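Pseudoalteromonas arctica PAMC 21717 (Pseudoalteromonas arctica, PDB 5YL7) probably hydrolyses peptide bonds in proteins as a cold-active, calcium-binding serine protease of the subtilase family. Local coordinates at residues P24-T29 and A291-Q296; S98-H103 and T280-P285. All coordinates share one frame; numbering follows the deposited sequence.

Interaction 1 of 2, residues P24-T29 and A291-Q296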
# COMPACT_ATOMS: atom_id res chain seq x y z
N PRO A 24 -1.66 1.97 -18.73
CA PRO A 24 -1.58 3.05 -19.74
C PRO A 24 -2.91 3.50 -20.28
O PRO A 24 -3.12 4.77 -20.40
CB PRO A 24 -0.68 2.37 -20.80
CG PRO A 24 0.28 1.54 -19.99
CD PRO A 24 -0.65 0.93 -18.92
N THR A 25 -3.84 2.64 -20.57
CA THR A 25 -5.11 3.04 -21.02
C THR A 25 -5.93 3.76 -19.98
O THR A 25 -6.68 4.72 -20.19
CB THR A 25 -5.93 1.80 -21.59
OG1 THR A 25 -5.19 1.43 -22.75
CG2 THR A 25 -7.39 2.23 -21.91
N ALA A 26 -5.80 3.29 -18.67
CA ALA A 26 -6.48 4.00 -17.61
C ALA A 26 -6.06 5.46 -17.50
O ALA A 26 -6.92 6.33 -17.27
CB ALA A 26 -6.23 3.26 -16.29
N TRP A 27 -4.77 5.67 -17.61
CA TRP A 27 -4.19 7.04 -17.48
C TRP A 27 -4.69 7.98 -18.57
O TRP A 27 -4.59 9.21 -18.35
CB TRP A 27 -2.71 6.93 -17.47
CG TRP A 27 -2.10 6.32 -16.18
CD1 TRP A 27 -2.58 6.43 -14.91
CD2 TRP A 27 -0.89 5.63 -16.11
NE1 TRP A 27 -1.72 5.83 -14.08
CE2 TRP A 27 -0.65 5.33 -14.74
CE3 TRP A 27 0.08 5.18 -17.05
CZ2 TRP A 27 0.48 4.69 -14.32
CZ3 TRP A 27 1.14 4.52 -16.66
CH2 TRP A 27 1.35 4.22 -15.24
N ASP A 28 -5.23 7.50 -19.69
CA ASP A 28 -5.90 8.40 -20.66
C ASP A 28 -7.03 9.12 -20.05
O ASP A 28 -7.49 10.16 -20.61
CB ASP A 28 -6.30 7.55 -21.88
CG ASP A 28 -5.14 7.12 -22.68
OD1 ASP A 28 -4.07 7.74 -22.65
OD2 ASP A 28 -5.26 6.00 -23.32
N THR A 29 -7.70 8.59 -18.98
CA THR A 29 -8.93 9.11 -18.40
C THR A 29 -8.73 9.60 -16.96
O THR A 29 -9.40 10.48 -16.45
CB THR A 29 -10.03 7.87 -18.36
OG1 THR A 29 -10.30 7.54 -19.76
CG2 THR A 29 -11.25 8.28 -17.79
N ALA A 291 -8.07 2.45 -6.70
CA ALA A 291 -9.16 3.09 -5.96
C ALA A 291 -9.11 4.61 -6.09
O ALA A 291 -10.19 5.24 -6.23
CB ALA A 291 -9.08 2.67 -4.48
N ALA A 292 -7.95 5.21 -6.08
CA ALA A 292 -7.80 6.63 -6.32
C ALA A 292 -8.19 6.99 -7.72
O ALA A 292 -8.81 8.09 -7.90
CB ALA A 292 -6.40 7.12 -5.96
N LEU A 293 -7.86 6.22 -8.74
CA LEU A 293 -8.30 6.51 -10.12
C LEU A 293 -9.79 6.51 -10.15
O LEU A 293 -10.43 7.42 -10.78
CB LEU A 293 -7.72 5.54 -11.12
CG LEU A 293 -6.22 5.39 -11.13
CD1 LEU A 293 -5.80 4.46 -12.28
CD2 LEU A 293 -5.51 6.73 -11.23
N ILE A 294 -10.43 5.52 -9.59
CA ILE A 294 -11.88 5.43 -9.50
C ILE A 294 -12.42 6.62 -8.85
O ILE A 294 -13.48 7.20 -9.35
CB ILE A 294 -12.31 4.12 -8.74
CG1 ILE A 294 -12.01 2.91 -9.57
CG2 ILE A 294 -13.76 4.20 -8.34
CD1 ILE A 294 -11.98 1.61 -8.73
N LYS A 295 -11.90 7.11 -7.74
CA LYS A 295 -12.44 8.26 -7.01
C LYS A 295 -12.28 9.53 -7.84
O LYS A 295 -13.17 10.39 -7.70
CB LYS A 295 -11.75 8.35 -5.64
CG LYS A 295 -12.36 9.35 -4.71
CD LYS A 295 -13.74 8.93 -4.27
CE LYS A 295 -14.25 9.80 -3.14
NZ LYS A 295 -15.55 9.50 -2.67
N GLN A 296 -11.27 9.70 -8.63
CA GLN A 296 -11.21 10.87 -9.53
C GLN A 296 -12.37 10.81 -10.51
O GLN A 296 -13.07 11.80 -10.74
CB GLN A 296 -9.93 10.93 -10.27
CG GLN A 296 -9.85 12.16 -11.23
CD GLN A 296 -8.73 12.09 -12.18
OE1 GLN A 296 -7.76 11.36 -12.07
NE2 GLN A 296 -8.72 12.99 -13.14
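Ala26 and Leu293 form the tight part of this contact, a methyl-to-methyl meeting between the short helix 23-27 near the chain start and the C-terminal half of the long helix 280-297. The two backbones come closest at the same pair, with 8.1 Å between Ala26 CA and Leu293 CA. Leu293 spans the gap with one branch: CD1 continues away from CA in extended form (chi2 -175°), and this places it 4.2 Å from Ala26 CB. The indole of Trp27 comes near without close contact, its CD1 4.6 Å from Leu293 CD1, although the tryptophan starts out away from the helix; its NE1 is hydrogen-bonded to Val121 O and its ring stands edge-to-face with Tyr123. Ala331 and Val335 of helix 331-338 pack on Ala26 and Leu293 respectively, adding to the apolar packing.

The other end is looser and nearer solvent. Thr29 is exposed, though Val335 meets its side chain too, and its carbonyl O lies 4.2 Å from Gln296 NE2, too far for a hydrogen bond. Gln296 reaches across with a nearly straight chain, yet its amide oxygen is held elsewhere: OE1 accepts from the backbone N of Gly32 and Thr31, and weakly from that of Ser33.

Just 124 Å² is buried in all, a light touch between the N-terminal helix 23-27 and the later turns of helix 280-297. Its chemistry implies a division of labour: the two segments touch mainly through Ala26 and Leu293, whereas the specific polar tie runs from Gln296 to backbone N-H groups just after residues 24-29.

Interaction 2 of 2, residues S98-H103 and T280-P285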
# COMPACT_ATOMS: atom_id res chain seq x y z
N SER A 98 13.85 -1.56 6.38
CA SER A 98 12.98 -1.96 5.28
C SER A 98 12.69 -0.88 4.27
O SER A 98 12.41 -1.13 3.11
CB SER A 98 11.60 -2.46 5.81
OG SER A 98 10.86 -1.44 6.39
N TRP A 99 12.65 0.36 4.75
CA TRP A 99 12.13 1.50 3.93
C TRP A 99 10.81 1.14 3.26
O TRP A 99 10.46 1.61 2.21
CB TRP A 99 13.13 2.03 2.93
CG TRP A 99 14.45 2.21 3.55
CD1 TRP A 99 15.63 1.54 3.26
CD2 TRP A 99 14.78 3.09 4.63
NE1 TRP A 99 16.64 1.95 4.09
CE2 TRP A 99 16.16 2.90 4.95
CE3 TRP A 99 14.08 4.05 5.38
CZ2 TRP A 99 16.76 3.55 6.02
CZ3 TRP A 99 14.66 4.65 6.44
CH2 TRP A 99 16.04 4.42 6.74
N HIS A 100 9.97 0.34 4.03
CA HIS A 100 8.81 -0.26 3.41
C HIS A 100 7.81 0.79 2.98
O HIS A 100 7.23 0.71 1.87
CB HIS A 100 8.26 -1.29 4.44
CG HIS A 100 7.16 -2.11 3.95
ND1 HIS A 100 5.86 -1.80 4.15
CD2 HIS A 100 7.17 -3.36 3.38
CE1 HIS A 100 5.11 -2.81 3.78
NE2 HIS A 100 5.85 -3.74 3.32
N GLY A 101 7.58 1.78 3.85
CA GLY A 101 6.64 2.79 3.53
C GLY A 101 7.01 3.71 2.35
O GLY A 101 6.14 4.23 1.67
N THR A 102 8.31 3.84 2.10
CA THR A 102 8.77 4.63 0.95
C THR A 102 8.51 3.89 -0.35
O THR A 102 8.06 4.46 -1.31
CB THR A 102 10.25 4.87 1.11
OG1 THR A 102 10.51 5.69 2.30
CG2 THR A 102 10.85 5.64 -0.10
N HIS A 103 8.68 2.56 -0.30
CA HIS A 103 8.40 1.71 -1.45
C HIS A 103 6.93 1.71 -1.78
O HIS A 103 6.47 1.97 -2.90
CB HIS A 103 9.00 0.34 -1.20
CG HIS A 103 9.12 -0.55 -2.39
ND1 HIS A 103 8.05 -1.20 -2.93
CD2 HIS A 103 10.20 -0.81 -3.16
CE1 HIS A 103 8.49 -1.85 -4.02
NE2 HIS A 103 9.79 -1.65 -4.16
N THR A 280 2.43 -9.26 -0.73
CA THR A 280 1.08 -8.67 -0.75
C THR A 280 1.17 -7.17 -0.38
O THR A 280 0.29 -6.42 -0.85
CB THR A 280 0.06 -9.41 0.09
OG1 THR A 280 0.48 -9.44 1.43
CG2 THR A 280 -0.24 -10.78 -0.45
N SER A 281 2.21 -6.74 0.29
CA SER A 281 2.43 -5.33 0.57
C SER A 281 2.65 -4.49 -0.69
O SER A 281 2.45 -3.31 -0.62
CB SER A 281 3.72 -5.15 1.37
OG SER A 281 3.58 -5.43 2.74
N MET A 282 3.13 -5.11 -1.76
CA MET A 282 3.39 -4.45 -3.04
C MET A 282 2.16 -4.53 -3.90
O MET A 282 1.91 -3.63 -4.72
CB MET A 282 4.58 -5.05 -3.75
CG MET A 282 6.00 -4.63 -3.27
SD MET A 282 6.43 -5.11 -1.59
CE MET A 282 6.21 -3.56 -0.75
N ALA A 283 1.36 -5.58 -3.74
CA ALA A 283 0.09 -5.70 -4.48
C ALA A 283 -0.94 -4.70 -4.00
O ALA A 283 -1.62 -4.03 -4.80
CB ALA A 283 -0.42 -7.15 -4.32
N ALA A 284 -1.10 -4.55 -2.69
CA ALA A 284 -2.08 -3.60 -2.13
C ALA A 284 -1.99 -2.19 -2.67
O ALA A 284 -3.05 -1.67 -3.07
CB ALA A 284 -2.04 -3.66 -0.59
N PRO A 285 -0.83 -1.59 -2.76
CA PRO A 285 -0.80 -0.14 -3.25
C PRO A 285 -1.15 -0.06 -4.70
O PRO A 285 -1.57 1.02 -5.13
CB PRO A 285 0.59 0.32 -2.90
CG PRO A 285 1.38 -0.98 -2.77
CD PRO A 285 0.46 -1.90 -2.10
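Polar contact is confined to His100 and Ser281, whose side chains meet with 2.9 Å between His100 NE2 and Ser281 OG. The hydroxyl oxygen lies in the imidazole plane, at the ring's edge. With CG anti to the backbone N (chi1 -174°), the ring extends toward the serine, while its other nitrogen, ND1, is bonded to Asp41. This is the geometry expected of the Asp-His-Ser triad of subtilases, and a bound peptide packs against both His100 and Ser281.

The remaining contacts are van der Waals and sulfur-aromatic. The Met282 chain bends and crosses the His103 side chain at about a right angle, and its methyl sits near both rings, with CE 3.7 Å from His103 ND1 and 4.1 Å from His100 NE2. Met282 SD stands 5.0 Å from the centroid of the His103 ring, in an oblique sulfur-aromatic approach. His103 has its strongest polar partner at Gly275, outside the two segments.

Two helix beginnings thus face each other, 100-109 and 280-297. Pro285, where the latter kinks, rests on Val104 and Val108, Met282 touches Val258 in strand 258-263, and Ala283 packs on strand 219-224 of the parallel sheet.

Overall arrangement
Helix 280-297 joins the two contacts: its first turns take part in interaction 2, and its later turns in interaction 1. The centres of the contacts are 20 Å apart and their nearest atoms about 7 Å, so they do not touch. Both segments of interaction 2 fall within the span of chain between residues 29 and 291. Depth separates them too. Interaction 2 is centred about 5 Å from the centre of the chain, at the probable catalytic site with its bound peptide, whereas the centre of interaction 1 lies about 17 Å out, where both chain ends gather. The His103 side chain is about 14 Å from a bound calcium ion.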